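Side-chain contacts in histidinol-phosphatase (Listeria monocytogenes serotype 4b str. H7858, PDB 6NLR), which probably hydrolyses L-histidinol phosphate to histidinol and phosphate in histidine biosynthesis, using a trinuclear metal centre in a PHP-type barrel: residues D19-V24 with K80-D85; E46-T51 with E56-A61; K241-A246 with I251-G256. All coordinates share one frame; numbering follows the deposited sequence.

How the interactions relate
The three contacts sit on separate parts of one barrel-like PHP fold, and no two of them touch. Interaction 2 is nested along the chain inside the loop that interaction 1 closes: helix 20-29, the short helices 45-48 and 56-59, then helix 68-81, which packs back against the first. Interaction 3 follows later. Centres of interactions 1 and 2 lie about 31 Å apart; interaction 3 is about 28 Å from the first and about 31 Å from the second. The contacts join two outer helices, two short helices of the connection after strand 34-40, and a helix to the parallel sheet. Strand 253-256 leads on to metal ligands D258 and H260, while interaction 1 lies farthest from the chain's centre.

Interaction 1: residues D19-V24 with K80-D85; sequences DVEEMV and KKYASD
Two outer helices of the PHP barrel meet here: the first turn of helix 20-29 lies beside the C-terminal end of helix 68-81, and E21 reaches across to K81 and Y82. E21 OE2 takes a salt-bridging hydrogen bond from K81 NZ at 2.7 Å, on its syn lone pair, and a second from Y82 OH, also 2.7 Å, on the anti side and 16° out of the carboxylate plane. The other oxygen, E21 OE1, accepts from a water that in turn accepts from K81 NZ, so the charged pair is bridged twice. With CG anti to the backbone N (chi1 -174°) and a bend at chi2, E21 brings its carboxylate to the edge of the Y82 ring, the two planes 84° apart. Farther along the helix V24 lies over a ring face: CG1 makes a CH-pi contact 4.1 Å from the centroid of the Y82 ring. The extended K81 chain runs alongside, its CG 3.7 Å above the Y82 ring plane near the rim. Y82 is the first residue to leave helical geometry, and its side chain also touches L25 and I28 of helix 20-29. At the start of the same helix, the N-cap residue D19 accepts from E21 N through OD1 and pairs with K74 of helix 68-81. Two donors on a single oxygen should hold the carboxylate's rotation and, with the lysine so close, would be expected to stabilise E21 as the anion, while the valine methyl packs on the phenol that supplies one of those donors.

Interaction 2: residues E46-T51 with E56-A61; sequences EFMKNT and EAVTTA
V58 meets M48 and T51 with one methyl each. V58 CG1 packs against the selenomethionine at position 48, 3.6 Å from M48 CE and 3.7 Å from M48 CG, the two side chains lying alongside and running antiparallel. V58 CG2 turns to T51 instead, tip to tip, 3.6 Å from T51 OG1 and 3.8 Å from T51 CG2. No hydrogen bond crosses between the two segments; the contact is made by van der Waals packing. The bend at chi3 of M48 (109°) carries CE past the valine methyl as far as the backbone, where it lies 3.2 Å from V58 O.

Around this first shell, the 46-51 turn is held by its own polar bonds. E46 O accepts from K49 N and from N50 ND2, which arrive from opposite faces of the carbonyl plane, and K49 NZ forms a salt bridge with E46 OE2. F47 sends its ring inward to F124 and F131, and the backbone of N50 bonds to that of F131. On the other segment, A61 O receives a weak hydrogen bond from the manganese ligand H14. The arrangement is two short helical turns packed together, the weakly bonded 45-48 and helix 56-59, in the connection that follows strand 34-40 of the PHP barrel, with the T59 side chain about 13 Å from a manganese ion.

Interaction 3: residues K241-A246 with I251-G256; sequences KIVTLA and IPFVYG
I251 N donates to A246 O at 3.0 Å, a bond nearly straight at the hydrogen (167°) although the donor sits above the A246 carbonyl plane, 38° out of it and not on a lone pair, and it ties the chain just before strand 253-256 to helix 240-248. The contact belongs to a beta-alpha-beta unit, strand 220-224, helix 240-248, strand 253-256, in which the helix covers the parallel sheet to which both strands belong. The backbones come closest at A246 and I251, with 5.3 Å between their CA atoms, and stand wider apart at V243 and F253.

F253 is the side chain that fills the space between helix and strand. Its CG stands anti to its own carbonyl carbon (chi1 -79°), and the ring reaches the helix with its far end. There CE2 and CZ both lie 3.5 Å from A246 CB, which meets the ring obliquely. One turn earlier V243 lies across the same end of the ring, its CG2 4.0 Å from F253 CZ and its CG1 at the same distance from F253 CE2, so both valine methyls take part. I251 touches A246 as well, and V214 of helix 201-217.

All four contacting residues are buried. L221 of the neighbouring strand touches both I251 and F253, while F223 touches V243 and P238 meets V243 and F253, closing the apolar layer between helix and sheet. Within that layer A246 CB lies 4.1 Å from I251 CD1.

Interaction 1: residues D19-V24 with K80-D85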
ATOM      1  N   ASP A  19     -16.262  -5.505  10.836  1.00 32.19           N
ATOM      2  CA  ASP A  19     -15.650  -6.804  11.187  1.00 32.94           C
ATOM      3  C   ASP A  19     -15.127  -7.464   9.909  1.00 30.78           C
ATOM      4  O   ASP A  19     -15.899  -7.587   8.936  1.00 30.75           O
ATOM      5  CB  ASP A  19     -16.647  -7.693  11.917  1.00 34.26           C
ATOM      6  CG  ASP A  19     -15.985  -8.891  12.579  1.00 38.27           C
ATOM      7  OD1 ASP A  19     -15.161  -9.564  11.937  1.00 33.72           O
ATOM      8  OD2 ASP A  19     -16.291  -9.141  13.730  1.00 53.68           O
ATOM      9  N   VAL A  20     -13.884  -7.936   9.954  1.00 28.52           N
ATOM     10  CA  VAL A  20     -13.241  -8.714   8.855  1.00 28.10           C
ATOM     11  C   VAL A  20     -14.180  -9.840   8.420  1.00 28.16           C
ATOM     12  O   VAL A  20     -14.187 -10.170   7.232  1.00 27.58           O
ATOM     13  CB  VAL A  20     -11.859  -9.249   9.264  1.00 27.84           C
ATOM     14  CG1 VAL A  20     -11.941 -10.177  10.462  1.00 29.17           C
ATOM     15  CG2 VAL A  20     -11.145  -9.931   8.100  1.00 27.50           C
ATOM     16  N   GLU A  21     -14.938 -10.430   9.331  1.00 29.09           N
ATOM     17  CA  GLU A  21     -15.813 -11.573   8.981  1.00 32.29           C
ATOM     18  C   GLU A  21     -16.839 -11.143   7.929  1.00 30.74           C
ATOM     19  O   GLU A  21     -17.079 -11.927   7.012  1.00 27.22           O
ATOM     20  CB  GLU A  21     -16.547 -12.097  10.215  1.00 32.41           C
ATOM     21  CG  GLU A  21     -17.337 -13.350   9.919  1.00 36.76           C
ATOM     22  CD  GLU A  21     -17.352 -14.339  11.077  1.00 38.68           C
ATOM     23  OE1 GLU A  21     -16.830 -13.999  12.176  1.00 38.96           O
ATOM     24  OE2 GLU A  21     -17.833 -15.450  10.870  1.00 37.30           O
ATOM     25  N   GLU A  22     -17.440  -9.959   8.077  1.00 33.05           N
ATOM     26  CA  GLU A  22     -18.475  -9.445   7.133  1.00 34.47           C
ATOM     27  C   GLU A  22     -17.791  -9.141   5.795  1.00 31.53           C
ATOM     28  O   GLU A  22     -18.399  -9.341   4.748  1.00 28.32           O
ATOM     29  CB  GLU A  22     -19.227  -8.234   7.700  1.00 38.98           C
ATOM     30  CG  GLU A  22     -20.005  -8.524   8.983  1.00 47.94           C
ATOM     31  CD  GLU A  22     -20.889  -9.772   9.012  1.00 60.03           C
ATOM     32  OE1 GLU A  22     -21.828  -9.858   8.186  1.00 62.59           O
ATOM     33  OE2 GLU A  22     -20.644 -10.672   9.875  1.00 77.49           O
HETATM   34  N   MSE A  23     -16.522  -8.704   5.837  1.00 26.81           N
HETATM   35  CA  MSE A  23     -15.775  -8.433   4.615  1.00 27.27           C
HETATM   36  C   MSE A  23     -15.511  -9.749   3.868  1.00 29.35           C
HETATM   37  O   MSE A  23     -15.689  -9.833   2.652  1.00 29.01           O
HETATM   38  CB  MSE A  23     -14.489  -7.662   4.938  1.00 24.32           C
HETATM   39  CG  MSE A  23     -14.738  -6.346   5.623  1.00 27.71           C
HETATM   40 SE   MSE A  23     -13.081  -5.489   6.191  1.00 28.81          SE
HETATM   41  CE  MSE A  23     -12.236  -5.193   4.455  1.00 29.14           C
ATOM     42  N   VAL A  24     -15.142 -10.800   4.610  1.00 28.19           N
ATOM     43  CA  VAL A  24     -14.841 -12.091   4.013  1.00 27.39           C
ATOM     44  C   VAL A  24     -16.119 -12.677   3.405  1.00 27.41           C
ATOM     45  O   VAL A  24     -16.056 -13.193   2.282  1.00 27.25           O
ATOM     46  CB  VAL A  24     -14.179 -13.023   5.043  1.00 28.08           C
ATOM     47  CG1 VAL A  24     -14.298 -14.500   4.672  1.00 29.82           C
ATOM     48  CG2 VAL A  24     -12.724 -12.625   5.249  1.00 29.86           C
ATOM     49  N   LYS A  80      -9.369 -20.222   9.142  1.00 31.45           N
ATOM     50  CA  LYS A  80      -9.837 -21.620   9.309  1.00 32.89           C
ATOM     51  C   LYS A  80     -11.347 -21.688   9.087  1.00 32.27           C
ATOM     52  O   LYS A  80     -11.814 -22.658   8.471  1.00 28.80           O
ATOM     53  CB  LYS A  80      -9.479 -22.147  10.702  1.00 36.37           C
ATOM     54  CG  LYS A  80      -7.984 -22.319  10.928  1.00 39.41           C
ATOM     55  CD  LYS A  80      -7.653 -23.217  12.080  1.00 45.35           C
ATOM     56  CE  LYS A  80      -6.162 -23.285  12.309  1.00 48.88           C
ATOM     57  NZ  LYS A  80      -5.745 -22.255  13.287  1.00 53.52           N
ATOM     58  N   LYS A  81     -12.093 -20.696   9.588  1.00 31.55           N
ATOM     59  CA  LYS A  81     -13.574 -20.763   9.551  1.00 32.10           C
ATOM     60  C   LYS A  81     -14.032 -20.849   8.096  1.00 30.52           C
ATOM     61  O   LYS A  81     -14.988 -21.566   7.856  1.00 31.62           O
ATOM     62  CB  LYS A  81     -14.216 -19.560  10.250  1.00 31.37           C
ATOM     63  CG  LYS A  81     -15.732 -19.577  10.264  1.00 32.41           C
ATOM     64  CD  LYS A  81     -16.308 -18.522  11.157  1.00 34.61           C
ATOM     65  CE  LYS A  81     -17.803 -18.679  11.356  1.00 35.85           C
ATOM     66  NZ  LYS A  81     -18.308 -17.651  12.304  1.00 36.76           N
ATOM     67  N   TYR A  82     -13.376 -20.140   7.181  1.00 30.57           N
ATOM     68  CA  TYR A  82     -13.848 -19.988   5.774  1.00 31.53           C
ATOM     69  C   TYR A  82     -12.930 -20.717   4.790  1.00 30.27           C
ATOM     70  O   TYR A  82     -13.090 -20.504   3.604  1.00 28.51           O
ATOM     71  CB  TYR A  82     -13.983 -18.502   5.441  1.00 30.13           C
ATOM     72  CG  TYR A  82     -15.123 -17.886   6.194  1.00 29.86           C
ATOM     73  CD1 TYR A  82     -16.432 -18.138   5.828  1.00 29.62           C
ATOM     74  CD2 TYR A  82     -14.886 -17.122   7.321  1.00 31.25           C
ATOM     75  CE1 TYR A  82     -17.491 -17.612   6.547  1.00 30.96           C
ATOM     76  CE2 TYR A  82     -15.931 -16.579   8.046  1.00 31.74           C
ATOM     77  CZ  TYR A  82     -17.235 -16.831   7.658  1.00 31.23           C
ATOM     78  OH  TYR A  82     -18.243 -16.311   8.395  1.00 32.40           O
ATOM     79  N   ALA A  83     -12.048 -21.592   5.269  1.00 32.51           N
ATOM     80  CA  ALA A  83     -11.070 -22.321   4.424  1.00 36.77           C
ATOM     81  C   ALA A  83     -11.793 -23.080   3.298  1.00 39.61           C
ATOM     82  O   ALA A  83     -11.256 -23.117   2.192  1.00 40.07           O
ATOM     83  CB  ALA A  83     -10.209 -23.231   5.261  1.00 37.01           C
ATOM     84  N   SER A  84     -12.988 -23.629   3.523  1.00 40.14           N
ATOM     85  CA  SER A  84     -13.696 -24.404   2.473  1.00 42.50           C
ATOM     86  C   SER A  84     -14.219 -23.464   1.375  1.00 40.19           C
ATOM     87  O   SER A  84     -14.482 -23.966   0.298  1.00 42.96           O
ATOM     88  CB  SER A  84     -14.771 -25.302   3.050  1.00 44.82           C
ATOM     89  OG  SER A  84     -15.814 -24.531   3.600  1.00 46.15           O
ATOM     90  N   ASP A  85     -14.327 -22.153   1.609  1.00 37.71           N
ATOM     91  CA  ASP A  85     -14.890 -21.192   0.629  1.00 37.86           C
ATOM     92  C   ASP A  85     -13.808 -20.306  -0.013  1.00 37.91           C
ATOM     93  O   ASP A  85     -14.021 -19.848  -1.124  1.00 36.74           O
ATOM     94  CB  ASP A  85     -15.901 -20.269   1.301  1.00 41.39           C
ATOM     95  CG  ASP A  85     -17.066 -20.981   1.956  1.00 44.72           C
ATOM     96  OD1 ASP A  85     -17.960 -21.405   1.214  1.00 42.78           O
ATOM     97  OD2 ASP A  85     -17.076 -21.056   3.209  1.00 49.91           O
TER
HETATM   98  O   HOH W   1     -16.656 -16.163  14.250  1.00 32.24           O

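Interaction 2: residues E46-T51 with E56-A61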
ATOM      1  N   GLU A  46      10.257   5.380  17.665  1.00 35.79           N
ATOM      2  CA  GLU A  46      11.308   6.379  17.327  1.00 37.28           C
ATOM      3  C   GLU A  46      10.849   7.210  16.123  1.00 31.85           C
ATOM      4  O   GLU A  46      11.014   8.426  16.139  1.00 32.09           O
ATOM      5  CB  GLU A  46      12.656   5.732  16.989  1.00 39.95           C
ATOM      6  CG  GLU A  46      13.402   5.204  18.188  1.00 47.28           C
ATOM      7  CD  GLU A  46      13.674   6.277  19.231  1.00 52.18           C
ATOM      8  OE1 GLU A  46      14.405   7.270  18.922  1.00 58.29           O
ATOM      9  OE2 GLU A  46      13.120   6.142  20.328  1.00 49.10           O
ATOM     10  N   PHE A  47      10.345   6.562  15.084  1.00 29.93           N
ATOM     11  CA  PHE A  47       9.837   7.241  13.868  1.00 30.13           C
ATOM     12  C   PHE A  47       8.739   8.243  14.256  1.00 29.58           C
ATOM     13  O   PHE A  47       8.701   9.373  13.783  1.00 28.32           O
ATOM     14  CB  PHE A  47       9.329   6.195  12.871  1.00 29.15           C
ATOM     15  CG  PHE A  47       8.665   6.821  11.682  1.00 27.24           C
ATOM     16  CD1 PHE A  47       9.419   7.262  10.608  1.00 28.96           C
ATOM     17  CD2 PHE A  47       7.297   7.033  11.673  1.00 30.30           C
ATOM     18  CE1 PHE A  47       8.810   7.892   9.530  1.00 26.51           C
ATOM     19  CE2 PHE A  47       6.693   7.651  10.588  1.00 28.72           C
ATOM     20  CZ  PHE A  47       7.452   8.087   9.534  1.00 25.23           C
HETATM   21  N   MSE A  48       7.858   7.832  15.159  1.00 30.00           N
HETATM   22  CA  MSE A  48       6.703   8.624  15.548  1.00 35.42           C
HETATM   23  C   MSE A  48       7.097   9.860  16.369  1.00 38.22           C
HETATM   24  O   MSE A  48       6.305  10.785  16.489  1.00 45.49           O
HETATM   25  CB  MSE A  48       5.727   7.737  16.329  1.00 33.88           C
HETATM   26  CG  MSE A  48       5.005   6.722  15.450  1.00 36.43           C
HETATM   27 SE   MSE A  48       3.781   5.599  16.525  1.00 44.80          SE
HETATM   28  CE  MSE A  48       1.982   6.152  16.022  1.00 56.93           C
ATOM     29  N   LYS A  49       8.315   9.905  16.927  1.00 36.34           N
ATOM     30  CA  LYS A  49       8.803  11.124  17.558  1.00 36.32           C
ATOM     31  C   LYS A  49       9.255  12.150  16.513  1.00 33.20           C
ATOM     32  O   LYS A  49       9.533  13.290  16.915  1.00 30.90           O
ATOM     33  CB  LYS A  49      10.023  10.864  18.449  1.00 36.63           C
ATOM     34  CG  LYS A  49       9.776   9.905  19.595  1.00 41.31           C
ATOM     35  CD  LYS A  49      11.055   9.465  20.270  1.00 45.13           C
ATOM     36  CE  LYS A  49      10.839   8.293  21.206  1.00 46.97           C
ATOM     37  NZ  LYS A  49      12.038   8.080  22.036  1.00 48.74           N
ATOM     38  N   ASN A  50       9.408  11.754  15.244  1.00 31.52           N
ATOM     39  CA  ASN A  50      10.145  12.562  14.240  1.00 30.87           C
ATOM     40  C   ASN A  50       9.198  12.994  13.126  1.00 27.10           C
ATOM     41  O   ASN A  50       9.684  13.230  12.014  1.00 27.52           O
ATOM     42  CB  ASN A  50      11.384  11.817  13.736  1.00 31.28           C
ATOM     43  CG  ASN A  50      12.475  11.799  14.792  1.00 36.29           C
ATOM     44  OD1 ASN A  50      13.063  12.834  15.088  1.00 38.00           O
ATOM     45  ND2 ASN A  50      12.703  10.654  15.407  1.00 34.18           N
ATOM     46  N   THR A  51       7.913  13.127  13.430  1.00 25.47           N
ATOM     47  CA  THR A  51       6.866  13.482  12.439  1.00 25.66           C
ATOM     48  C   THR A  51       6.432  14.923  12.674  1.00 26.32           C
ATOM     49  O   THR A  51       6.657  15.449  13.771  1.00 28.29           O
ATOM     50  CB  THR A  51       5.656  12.539  12.482  1.00 26.33           C
ATOM     51  OG1 THR A  51       4.899  12.819  13.661  1.00 28.37           O
ATOM     52  CG2 THR A  51       6.043  11.078  12.404  1.00 26.92           C
ATOM     53  N   GLU A  56      -3.040  13.068  13.509  1.00 28.70           N
ATOM     54  CA  GLU A  56      -3.998  11.966  13.217  1.00 32.51           C
ATOM     55  C   GLU A  56      -3.424  11.032  12.146  1.00 28.57           C
ATOM     56  O   GLU A  56      -3.681   9.820  12.212  1.00 28.22           O
ATOM     57  CB  GLU A  56      -5.344  12.564  12.808  1.00 39.01           C
ATOM     58  CG  GLU A  56      -6.427  11.536  12.525  1.00 46.08           C
ATOM     59  CD  GLU A  56      -7.807  12.172  12.298  1.00 55.45           C
ATOM     60  OE1 GLU A  56      -8.081  13.236  12.914  1.00 58.87           O
ATOM     61  OE2 GLU A  56      -8.600  11.627  11.485  1.00 52.76           O
ATOM     62  N   ALA A  57      -2.632  11.538  11.207  1.00 26.42           N
ATOM     63  CA  ALA A  57      -2.002  10.688  10.169  1.00 29.09           C
ATOM     64  C   ALA A  57      -1.094   9.661  10.850  1.00 30.30           C
ATOM     65  O   ALA A  57      -0.883   8.613  10.291  1.00 29.81           O
ATOM     66  CB  ALA A  57      -1.234  11.538   9.192  1.00 27.54           C
ATOM     67  N   VAL A  58      -0.552   9.985  12.023  1.00 27.44           N
ATOM     68  CA  VAL A  58       0.432   9.117  12.720  1.00 26.59           C
ATOM     69  C   VAL A  58      -0.300   8.293  13.777  1.00 29.26           C
ATOM     70  O   VAL A  58      -0.082   7.081  13.797  1.00 28.88           O
ATOM     71  CB  VAL A  58       1.550   9.973  13.343  1.00 27.20           C
ATOM     72  CG1 VAL A  58       2.551   9.108  14.094  1.00 26.50           C
ATOM     73  CG2 VAL A  58       2.234  10.828  12.282  1.00 30.05           C
ATOM     74  N   THR A  59      -1.141   8.915  14.621  1.00 29.03           N
ATOM     75  CA  THR A  59      -1.815   8.206  15.751  1.00 30.92           C
ATOM     76  C   THR A  59      -2.764   7.140  15.203  1.00 30.82           C
ATOM     77  O   THR A  59      -2.977   6.131  15.850  1.00 32.38           O
ATOM     78  CB  THR A  59      -2.606   9.148  16.666  1.00 32.70           C
ATOM     79  OG1 THR A  59      -3.535   9.823  15.827  1.00 34.20           O
ATOM     80  CG2 THR A  59      -1.746  10.152  17.401  1.00 34.49           C
ATOM     81  N   THR A  60      -3.296   7.367  14.013  1.00 32.86           N
ATOM     82  CA  THR A  60      -4.394   6.592  13.381  1.00 32.35           C
ATOM     83  C   THR A  60      -3.802   5.620  12.347  1.00 31.61           C
ATOM     84  O   THR A  60      -4.566   4.799  11.822  1.00 29.25           O
ATOM     85  CB  THR A  60      -5.352   7.683  12.881  1.00 33.15           C
ATOM     86  OG1 THR A  60      -6.501   7.687  13.726  1.00 39.98           O
ATOM     87  CG2 THR A  60      -5.648   7.629  11.418  1.00 33.52           C
ATOM     88  N   ALA A  61      -2.491   5.701  12.069  1.00 30.33           N
ATOM     89  CA  ALA A  61      -1.840   4.961  10.963  1.00 31.36           C
ATOM     90  C   ALA A  61      -1.989   3.451  11.170  1.00 29.48           C
ATOM     91  O   ALA A  61      -2.219   2.738  10.186  1.00 31.21           O
ATOM     92  CB  ALA A  61      -0.385   5.351  10.846  1.00 30.31           C
TER

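Interaction 3: residues K241-A246 with I251-G256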
ATOM      1  N   LYS A 241      -0.354   3.379 -18.416  1.00 27.09           N
ATOM      2  CA  LYS A 241       0.981   3.493 -19.077  1.00 29.64           C
ATOM      3  C   LYS A 241       2.012   2.662 -18.289  1.00 28.94           C
ATOM      4  O   LYS A 241       2.790   1.912 -18.916  1.00 28.22           O
ATOM      5  CB  LYS A 241       1.443   4.951 -19.180  1.00 32.68           C
ATOM      6  CG  LYS A 241       2.562   5.173 -20.187  1.00 39.29           C
ATOM      7  CD  LYS A 241       3.137   6.579 -20.188  1.00 46.26           C
ATOM      8  CE  LYS A 241       4.147   6.774 -21.302  1.00 49.79           C
ATOM      9  NZ  LYS A 241       4.379   8.204 -21.616  1.00 54.43           N
ATOM     10  N   ILE A 242       1.978   2.722 -16.961  1.00 25.29           N
ATOM     11  CA  ILE A 242       2.934   1.976 -16.097  1.00 24.61           C
ATOM     12  C   ILE A 242       2.585   0.489 -16.148  1.00 26.40           C
ATOM     13  O   ILE A 242       3.519  -0.324 -16.283  1.00 23.86           O
ATOM     14  CB  ILE A 242       2.939   2.523 -14.668  1.00 24.80           C
ATOM     15  CG1 ILE A 242       3.224   4.031 -14.613  1.00 27.12           C
ATOM     16  CG2 ILE A 242       3.859   1.697 -13.773  1.00 25.23           C
ATOM     17  CD1 ILE A 242       4.379   4.505 -15.427  1.00 28.81           C
ATOM     18  N   VAL A 243       1.293   0.144 -16.104  1.00 26.40           N
ATOM     19  CA  VAL A 243       0.826  -1.262 -16.149  1.00 26.63           C
ATOM     20  C   VAL A 243       1.376  -1.924 -17.420  1.00 29.22           C
ATOM     21  O   VAL A 243       1.876  -3.051 -17.331  1.00 27.43           O
ATOM     22  CB  VAL A 243      -0.709  -1.362 -16.056  1.00 27.18           C
ATOM     23  CG1 VAL A 243      -1.197  -2.766 -16.407  1.00 27.19           C
ATOM     24  CG2 VAL A 243      -1.192  -0.956 -14.660  1.00 26.98           C
ATOM     25  N   THR A 244       1.304  -1.239 -18.557  1.00 26.55           N
ATOM     26  CA  THR A 244       1.765  -1.744 -19.871  1.00 29.83           C
ATOM     27  C   THR A 244       3.279  -2.002 -19.836  1.00 30.84           C
ATOM     28  O   THR A 244       3.677  -3.080 -20.248  1.00 33.58           O
ATOM     29  CB  THR A 244       1.353  -0.769 -20.986  1.00 32.40           C
ATOM     30  OG1 THR A 244      -0.073  -0.732 -20.912  1.00 32.64           O
ATOM     31  CG2 THR A 244       1.794  -1.179 -22.372  1.00 34.24           C
ATOM     32  N   LEU A 245       4.087  -1.051 -19.378  1.00 30.50           N
ATOM     33  CA  LEU A 245       5.553  -1.254 -19.222  1.00 32.41           C
ATOM     34  C   LEU A 245       5.802  -2.462 -18.308  1.00 30.16           C
ATOM     35  O   LEU A 245       6.599  -3.331 -18.692  1.00 29.00           O
ATOM     36  CB  LEU A 245       6.224   0.001 -18.671  1.00 33.19           C
ATOM     37  CG  LEU A 245       6.188   1.218 -19.595  1.00 38.59           C
ATOM     38  CD1 LEU A 245       6.682   2.466 -18.883  1.00 38.67           C
ATOM     39  CD2 LEU A 245       6.961   0.969 -20.885  1.00 41.86           C
ATOM     40  N   ALA A 246       5.116  -2.546 -17.164  1.00 28.11           N
ATOM     41  CA  ALA A 246       5.342  -3.636 -16.183  1.00 27.69           C
ATOM     42  C   ALA A 246       4.989  -4.969 -16.846  1.00 29.04           C
ATOM     43  O   ALA A 246       5.797  -5.915 -16.749  1.00 29.97           O
ATOM     44  CB  ALA A 246       4.590  -3.404 -14.888  1.00 27.77           C
ATOM     45  N   ILE A 251       6.280  -8.457 -15.207  1.00 29.27           N
ATOM     46  CA  ILE A 251       6.104  -8.261 -13.748  1.00 28.30           C
ATOM     47  C   ILE A 251       4.653  -8.623 -13.422  1.00 28.35           C
ATOM     48  O   ILE A 251       3.713  -8.036 -13.978  1.00 26.67           O
ATOM     49  CB  ILE A 251       6.422  -6.822 -13.338  1.00 28.95           C
ATOM     50  CG1 ILE A 251       7.884  -6.442 -13.615  1.00 30.95           C
ATOM     51  CG2 ILE A 251       6.011  -6.602 -11.897  1.00 26.61           C
ATOM     52  CD1 ILE A 251       8.167  -4.934 -13.571  1.00 28.74           C
ATOM     53  N   PRO A 252       4.422  -9.573 -12.498  1.00 25.90           N
ATOM     54  CA  PRO A 252       3.071  -9.935 -12.107  1.00 27.33           C
ATOM     55  C   PRO A 252       2.416  -8.798 -11.324  1.00 26.61           C
ATOM     56  O   PRO A 252       3.077  -8.128 -10.538  1.00 26.41           O
ATOM     57  CB  PRO A 252       3.215 -11.172 -11.206  1.00 26.45           C
ATOM     58  CG  PRO A 252       4.650 -11.643 -11.442  1.00 27.56           C
ATOM     59  CD  PRO A 252       5.427 -10.390 -11.807  1.00 28.26           C
ATOM     60  N   PHE A 253       1.109  -8.674 -11.530  1.00 26.01           N
ATOM     61  CA  PHE A 253       0.191  -7.803 -10.757  1.00 28.22           C
ATOM     62  C   PHE A 253      -0.745  -8.692  -9.947  1.00 27.89           C
ATOM     63  O   PHE A 253      -1.152  -9.716 -10.444  1.00 28.17           O
ATOM     64  CB  PHE A 253      -0.611  -6.897 -11.693  1.00 26.13           C
ATOM     65  CG  PHE A 253       0.146  -5.695 -12.191  1.00 27.74           C
ATOM     66  CD1 PHE A 253       0.304  -4.578 -11.380  1.00 29.70           C
ATOM     67  CD2 PHE A 253       0.716  -5.692 -13.456  1.00 29.63           C
ATOM     68  CE1 PHE A 253       1.002  -3.479 -11.843  1.00 28.13           C
ATOM     69  CE2 PHE A 253       1.392  -4.584 -13.921  1.00 31.30           C
ATOM     70  CZ  PHE A 253       1.532  -3.476 -13.115  1.00 31.73           C
ATOM     71  N   VAL A 254      -1.032  -8.283  -8.715  1.00 27.78           N
ATOM     72  CA  VAL A 254      -2.135  -8.843  -7.894  1.00 25.55           C
ATOM     73  C   VAL A 254      -3.123  -7.707  -7.625  1.00 22.31           C
ATOM     74  O   VAL A 254      -2.702  -6.681  -7.056  1.00 20.55           O
ATOM     75  CB  VAL A 254      -1.594  -9.441  -6.583  1.00 23.52           C
ATOM     76  CG1 VAL A 254      -2.712 -10.079  -5.768  1.00 23.44           C
ATOM     77  CG2 VAL A 254      -0.453 -10.419  -6.843  1.00 27.58           C
ATOM     78  N   TYR A 255      -4.374  -7.892  -8.032  1.00 21.91           N
ATOM     79  CA  TYR A 255      -5.506  -6.990  -7.696  1.00 22.28           C
ATOM     80  C   TYR A 255      -5.512  -6.731  -6.194  1.00 21.31           C
ATOM     81  O   TYR A 255      -5.418  -7.697  -5.437  1.00 23.50           O
ATOM     82  CB  TYR A 255      -6.844  -7.593  -8.098  1.00 23.21           C
ATOM     83  CG  TYR A 255      -8.046  -6.899  -7.491  1.00 23.68           C
ATOM     84  CD1 TYR A 255      -8.500  -5.689  -7.985  1.00 22.80           C
ATOM     85  CD2 TYR A 255      -8.726  -7.449  -6.414  1.00 21.79           C
ATOM     86  CE1 TYR A 255      -9.610  -5.057  -7.443  1.00 23.98           C
ATOM     87  CE2 TYR A 255      -9.849  -6.844  -5.866  1.00 23.42           C
ATOM     88  CZ  TYR A 255     -10.305  -5.644  -6.399  1.00 23.05           C
ATOM     89  OH  TYR A 255     -11.391  -5.020  -5.865  1.00 23.72           O
ATOM     90  N   GLY A 256      -5.611  -5.469  -5.802  1.00 20.99           N
ATOM     91  CA  GLY A 256      -5.748  -5.031  -4.399  1.00 22.36           C
ATOM     92  C   GLY A 256      -6.843  -3.985  -4.288  1.00 23.67           C
ATOM     93  O   GLY A 256      -6.664  -2.902  -4.889  1.00 23.13           O
TER